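Local coordinates for protein beta-1,4-galactanase (Thielavia heterothallica, PDB 1HJS) that hydrolyses beta-1,4-galactosidic linkages in type I arabinogalactans, as a family 53 glycoside hydrolase of clan GH-A, at residues V48-A53 against Y82-A87; R5-S10 against W296-I301. All coordinates share one frame; numbering follows the deposited sequence.

Contact 1 of 2, residues V48-A53 against Y82-A87; sequences VWVNPA and YSDTWA. With SO4 (sulfate ion), chain F.
The backbone of T85 and W86 covers one face of the W49 indole: T85 CA stands 3.7 Å from the centroid of its six-membered ring, a CH-pi contact over the face. The outer edge of the same indole meets the face of W86, an edge-to-face pair with ring planes at 77° and W49 CZ2 3.4 Å from W86 CD2. W49 takes this place with CG anti to its own carbonyl carbon (chi1 -68°).

Beside the rings, two backbone N-H groups grip the other loop. V50 N bonds to S83 O at 2.9 Å, almost straight (168°) but from above the carbonyl plane, and N51 N reaches D84 OD1 at 2.8 Å, on the anti side of the carboxylate, well out of its plane and less straight. Water 2 joins that oxygen to N51 ND2, which also donates to a sulfate ion, probably from the crystallisation liquor; water 1 spans V48 O and Y82 N.

Further out, D84 OD2 accepts from A96 N, while S83 OG takes T85 N in an ST turn and also bonds to T93 O. Y57 meets the W49 ring edge-to-face. The segments lie in the loops after strands 43-48 and 75-80 of the (beta/alpha)8 barrel.

Both carboxylate oxygens of D84 accept from backbone N-H groups, which probably stabilises its charge; N-H to oxygen bonds on one side and the W49/W86 pair on the other join the loops.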
# COMPACT_ATOMS: atom_id res chain seq x y z
N VAL A 48 -4.17 5.87 5.99
CA VAL A 48 -5.13 6.64 6.76
C VAL A 48 -5.41 5.96 8.09
O VAL A 48 -5.79 4.79 8.13
CB VAL A 48 -6.47 6.79 6.00
CG1 VAL A 48 -7.46 7.58 6.85
CG2 VAL A 48 -6.24 7.47 4.67
N TRP A 49 -5.19 6.69 9.18
CA TRP A 49 -5.46 6.16 10.51
C TRP A 49 -6.70 6.88 11.03
O TRP A 49 -6.98 8.02 10.65
CB TRP A 49 -4.25 6.39 11.43
CG TRP A 49 -3.05 5.56 11.03
CD1 TRP A 49 -3.00 4.59 10.06
CD2 TRP A 49 -1.73 5.62 11.60
NE1 TRP A 49 -1.74 4.04 10.00
CE2 TRP A 49 -0.94 4.65 10.93
CE3 TRP A 49 -1.15 6.39 12.61
CZ2 TRP A 49 0.41 4.44 11.24
CZ3 TRP A 49 0.20 6.18 12.92
CH2 TRP A 49 0.96 5.21 12.24
N VAL A 50 -7.45 6.21 11.89
CA VAL A 50 -8.70 6.76 12.41
C VAL A 50 -8.56 7.98 13.32
O VAL A 50 -9.02 9.07 12.96
CB VAL A 50 -9.50 5.66 13.14
CG1 VAL A 50 -10.81 6.21 13.66
CG2 VAL A 50 -9.74 4.50 12.18
N ASN A 51 -7.95 7.81 14.49
CA ASN A 51 -7.77 8.92 15.42
C ASN A 51 -6.39 8.95 16.07
O ASN A 51 -6.27 8.92 17.29
CB ASN A 51 -8.82 8.87 16.53
CG ASN A 51 -10.14 9.45 16.10
OD1 ASN A 51 -10.23 10.64 15.77
ND2 ASN A 51 -11.19 8.63 16.10
N PRO A 52 -5.33 9.01 15.26
CA PRO A 52 -3.99 9.04 15.85
C PRO A 52 -3.86 10.25 16.78
O PRO A 52 -4.30 11.35 16.44
CB PRO A 52 -3.07 9.12 14.64
CG PRO A 52 -3.91 9.86 13.63
CD PRO A 52 -5.26 9.21 13.80
N ALA A 53 -3.27 10.04 17.95
CA ALA A 53 -3.11 11.11 18.92
C ALA A 53 -2.42 12.36 18.37
O ALA A 53 -2.91 13.47 18.56
CB ALA A 53 -2.34 10.59 20.14
N TYR A 82 -7.79 1.20 9.29
CA TYR A 82 -8.87 0.91 10.24
C TYR A 82 -8.28 0.64 11.62
O TYR A 82 -8.59 -0.37 12.26
CB TYR A 82 -9.71 -0.28 9.77
CG TYR A 82 -10.49 -0.02 8.50
CD1 TYR A 82 -11.21 1.16 8.33
CD2 TYR A 82 -10.54 -0.97 7.48
CE1 TYR A 82 -11.97 1.39 7.18
CE2 TYR A 82 -11.30 -0.76 6.32
CZ TYR A 82 -12.02 0.43 6.18
OH TYR A 82 -12.79 0.64 5.06
N SER A 83 -7.43 1.57 12.05
CA SER A 83 -6.77 1.50 13.34
C SER A 83 -6.27 2.91 13.62
O SER A 83 -6.23 3.74 12.72
CB SER A 83 -5.60 0.53 13.30
OG SER A 83 -4.96 0.45 14.57
N ASP A 84 -5.89 3.19 14.87
CA ASP A 84 -5.36 4.51 15.19
C ASP A 84 -3.86 4.49 14.95
O ASP A 84 -3.20 5.53 15.03
CB ASP A 84 -5.61 4.88 16.65
CG ASP A 84 -7.07 5.07 16.98
OD1 ASP A 84 -7.83 5.56 16.11
OD2 ASP A 84 -7.46 4.75 18.12
N THR A 85 -3.33 3.31 14.65
CA THR A 85 -1.90 3.17 14.42
C THR A 85 -1.60 2.10 13.36
O THR A 85 -2.51 1.56 12.73
CB THR A 85 -1.18 2.80 15.75
OG1 THR A 85 0.24 2.89 15.58
CG2 THR A 85 -1.56 1.40 16.19
N TRP A 86 -0.31 1.79 13.17
CA TRP A 86 0.12 0.81 12.17
C TRP A 86 -0.66 -0.50 12.20
O TRP A 86 -0.77 -1.14 13.24
CB TRP A 86 1.60 0.46 12.35
CG TRP A 86 2.54 1.63 12.33
CD1 TRP A 86 3.07 2.28 13.41
CD2 TRP A 86 3.06 2.28 11.17
NE1 TRP A 86 3.89 3.30 12.99
CE2 TRP A 86 3.90 3.33 11.62
CE3 TRP A 86 2.89 2.09 9.79
CZ2 TRP A 86 4.57 4.18 10.73
CZ3 TRP A 86 3.56 2.93 8.91
CH2 TRP A 86 4.39 3.96 9.39
N ALA A 87 -1.19 -0.89 11.05
CA ALA A 87 -1.91 -2.15 10.94
C ALA A 87 -1.10 -3.09 10.07
O ALA A 87 -0.68 -2.73 8.97
CB ALA A 87 -3.30 -1.92 10.34
S SO4 F . -14.49 7.91 14.85
O1 SO4 F . -14.59 7.17 13.41
O2 SO4 F . -15.87 8.11 15.27
O3 SO4 F . -13.81 7.16 15.69
O4 SO4 F . -13.90 9.18 14.53
O HOH W 1 -8.40 4.01 8.72
O HOH W 2 -10.40 6.37 17.33

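Contact 2 of 2, residues R5-S10 against W296-I301. With SO4 (sulfate ion), chain H.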
# COMPACT_ATOMS: atom_id res chain seq x y z
N ARG A 5 1.85 3.49 -11.57
CA ARG A 5 3.28 3.53 -11.29
C ARG A 5 3.34 4.45 -10.08
O ARG A 5 3.27 5.67 -10.22
CB ARG A 5 4.05 4.17 -12.45
CG ARG A 5 3.93 3.42 -13.78
CD ARG A 5 4.83 4.07 -14.83
NE ARG A 5 4.53 5.49 -15.00
CZ ARG A 5 3.52 5.95 -15.73
NH1 ARG A 5 2.72 5.11 -16.38
NH2 ARG A 5 3.29 7.26 -15.80
N GLY A 6 3.44 3.88 -8.88
CA GLY A 6 3.46 4.75 -7.73
C GLY A 6 4.39 4.50 -6.57
O GLY A 6 5.23 3.60 -6.59
N VAL A 7 4.22 5.34 -5.56
CA VAL A 7 4.99 5.25 -4.33
C VAL A 7 4.05 5.64 -3.21
O VAL A 7 3.04 6.33 -3.44
CB VAL A 7 6.19 6.24 -4.31
CG1 VAL A 7 7.08 6.02 -5.51
CG2 VAL A 7 5.68 7.69 -4.26
N ASP A 8 4.35 5.18 -2.01
CA ASP A 8 3.57 5.56 -0.85
C ASP A 8 4.39 6.73 -0.29
O ASP A 8 5.55 6.55 0.07
CB ASP A 8 3.52 4.41 0.16
CG ASP A 8 2.65 4.73 1.36
OD1 ASP A 8 2.83 5.80 1.97
OD2 ASP A 8 1.78 3.89 1.70
N TRP A 9 3.80 7.92 -0.26
CA TRP A 9 4.53 9.10 0.21
C TRP A 9 3.93 9.68 1.49
O TRP A 9 4.15 10.85 1.81
CB TRP A 9 4.54 10.16 -0.90
CG TRP A 9 3.25 10.93 -1.04
CD1 TRP A 9 1.98 10.44 -0.90
CD2 TRP A 9 3.11 12.32 -1.37
NE1 TRP A 9 1.06 11.45 -1.11
CE2 TRP A 9 1.73 12.61 -1.40
CE3 TRP A 9 4.03 13.35 -1.64
CZ2 TRP A 9 1.24 13.89 -1.69
CZ3 TRP A 9 3.54 14.62 -1.93
CH2 TRP A 9 2.15 14.88 -1.95
N SER A 10 3.21 8.85 2.23
CA SER A 10 2.54 9.26 3.47
C SER A 10 3.32 10.18 4.40
O SER A 10 2.76 11.15 4.92
CB SER A 10 2.09 8.03 4.25
OG SER A 10 1.28 7.18 3.45
N TRP A 296 7.38 1.56 -1.40
CA TRP A 296 6.99 2.10 -0.10
C TRP A 296 7.94 3.12 0.54
O TRP A 296 9.09 2.81 0.83
CB TRP A 296 6.75 0.97 0.91
CG TRP A 296 5.99 1.42 2.12
CD1 TRP A 296 4.70 1.85 2.17
CD2 TRP A 296 6.49 1.52 3.47
NE1 TRP A 296 4.36 2.22 3.45
CE2 TRP A 296 5.44 2.02 4.27
CE3 TRP A 296 7.72 1.23 4.07
CZ2 TRP A 296 5.58 2.24 5.64
CZ3 TRP A 296 7.87 1.45 5.44
CH2 TRP A 296 6.80 1.95 6.21
N GLU A 297 7.42 4.33 0.74
CA GLU A 297 8.16 5.42 1.40
C GLU A 297 9.58 5.70 0.91
O GLU A 297 10.53 5.70 1.69
CB GLU A 297 8.17 5.15 2.90
CG GLU A 297 6.79 5.28 3.55
CD GLU A 297 6.39 6.73 3.77
OE1 GLU A 297 7.12 7.63 3.28
OE2 GLU A 297 5.36 6.98 4.42
N PRO A 298 9.73 5.99 -0.39
CA PRO A 298 11.06 6.27 -0.95
C PRO A 298 11.75 7.52 -0.39
O PRO A 298 12.98 7.62 -0.43
CB PRO A 298 10.78 6.40 -2.44
CG PRO A 298 9.43 7.03 -2.46
CD PRO A 298 8.68 6.24 -1.39
N ALA A 299 10.97 8.46 0.14
CA ALA A 299 11.52 9.71 0.65
C ALA A 299 11.57 9.88 2.16
O ALA A 299 11.83 10.98 2.65
CB ALA A 299 10.75 10.89 0.03
N TRP A 300 11.35 8.80 2.91
CA TRP A 300 11.37 8.87 4.37
C TRP A 300 12.81 8.71 4.86
O TRP A 300 13.16 7.71 5.50
CB TRP A 300 10.49 7.76 4.94
CG TRP A 300 10.03 8.00 6.35
CD1 TRP A 300 10.46 8.99 7.19
CD2 TRP A 300 9.07 7.23 7.08
NE1 TRP A 300 9.82 8.88 8.40
CE2 TRP A 300 8.96 7.81 8.36
CE3 TRP A 300 8.29 6.11 6.77
CZ2 TRP A 300 8.10 7.30 9.34
CZ3 TRP A 300 7.43 5.60 7.74
CH2 TRP A 300 7.35 6.20 9.02
N ILE A 301 13.62 9.72 4.59
CA ILE A 301 15.03 9.69 4.95
C ILE A 301 15.36 9.62 6.45
O ILE A 301 16.46 9.20 6.81
CB ILE A 301 15.79 10.86 4.30
CG1 ILE A 301 15.27 12.20 4.82
CG2 ILE A 301 15.64 10.78 2.78
CD1 ILE A 301 15.99 13.40 4.23
S SO4 H . 0.01 7.71 -17.51
O1 SO4 H . -0.09 7.89 -19.12
O2 SO4 H . -0.26 6.31 -17.28
O3 SO4 H . 1.18 8.09 -17.09
O4 SO4 H . -1.11 8.49 -17.03
O HOH W 3 1.64 3.32 4.28
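With CG anti to the backbone N (chi1 -177°), D8 sends its carboxylate alongside W296. The two side chains point the same way, the carboxylate and indole planes 71° apart, and D8 CB comes within 3.5 Å of W296 CD1. Water 3 lies at the edge of the indole, in its plane, accepting a hydrogen bond from W296 NE1 (O to NE1 3.0 Å) and donating to D8 OD2 at 2.6 Å.

E297 is bent at chi2 (-78°), which folds its carboxylate back toward D8 and S10. Its OE2 lies 3.7 Å from D8 OD1, a close approach of like charges that nearby arginines probably offset: R47 forms a salt bridge with E297 OE2, R45 one with D8 OD2. D8 OD1 accepts from both S10 OG and S10 N, the latter at 3.1 Å in an Asx turn that bends the chain after the strand. S11 OG holds E297 OE1.

Between the backbones, D8 bridges W296 in parallel register, and E297 N makes a weak bond to D8 O. E297 to W300 form a type I turn, and P298 within it packs CG on V7 CB at 3.8 Å, the ring crossing the valine at about a right angle.

First strand beside last, 4-8 against 290-296, is the closure of a (beta/alpha)8 TIM barrel; this contact is the C-terminal end of that seam, the end at which clan GH-A enzymes carry their active site.

Contacts 1 and 2 both sit at the C-terminal ends of barrel strands, their centres 19 Å apart: contact 1 joins the loops after strands 43-48 and 75-80, contact 2 the ends of the first and last strands. Tryptophans bring them together, with W86 CH2 3.7 Å from W300 CH2 and W86 CZ3 3.9 Å from W296 CZ2. Strand 43-48 runs from beside contact 2 into contact 1. The side chain of W296 is about 4 Å from that of the probable nucleophile E245 and about 8 Å from that of the probable proton donor E135; for W86 the values are about 7 and 9 Å, so each contact contributes a tryptophan to the catalytic surroundings.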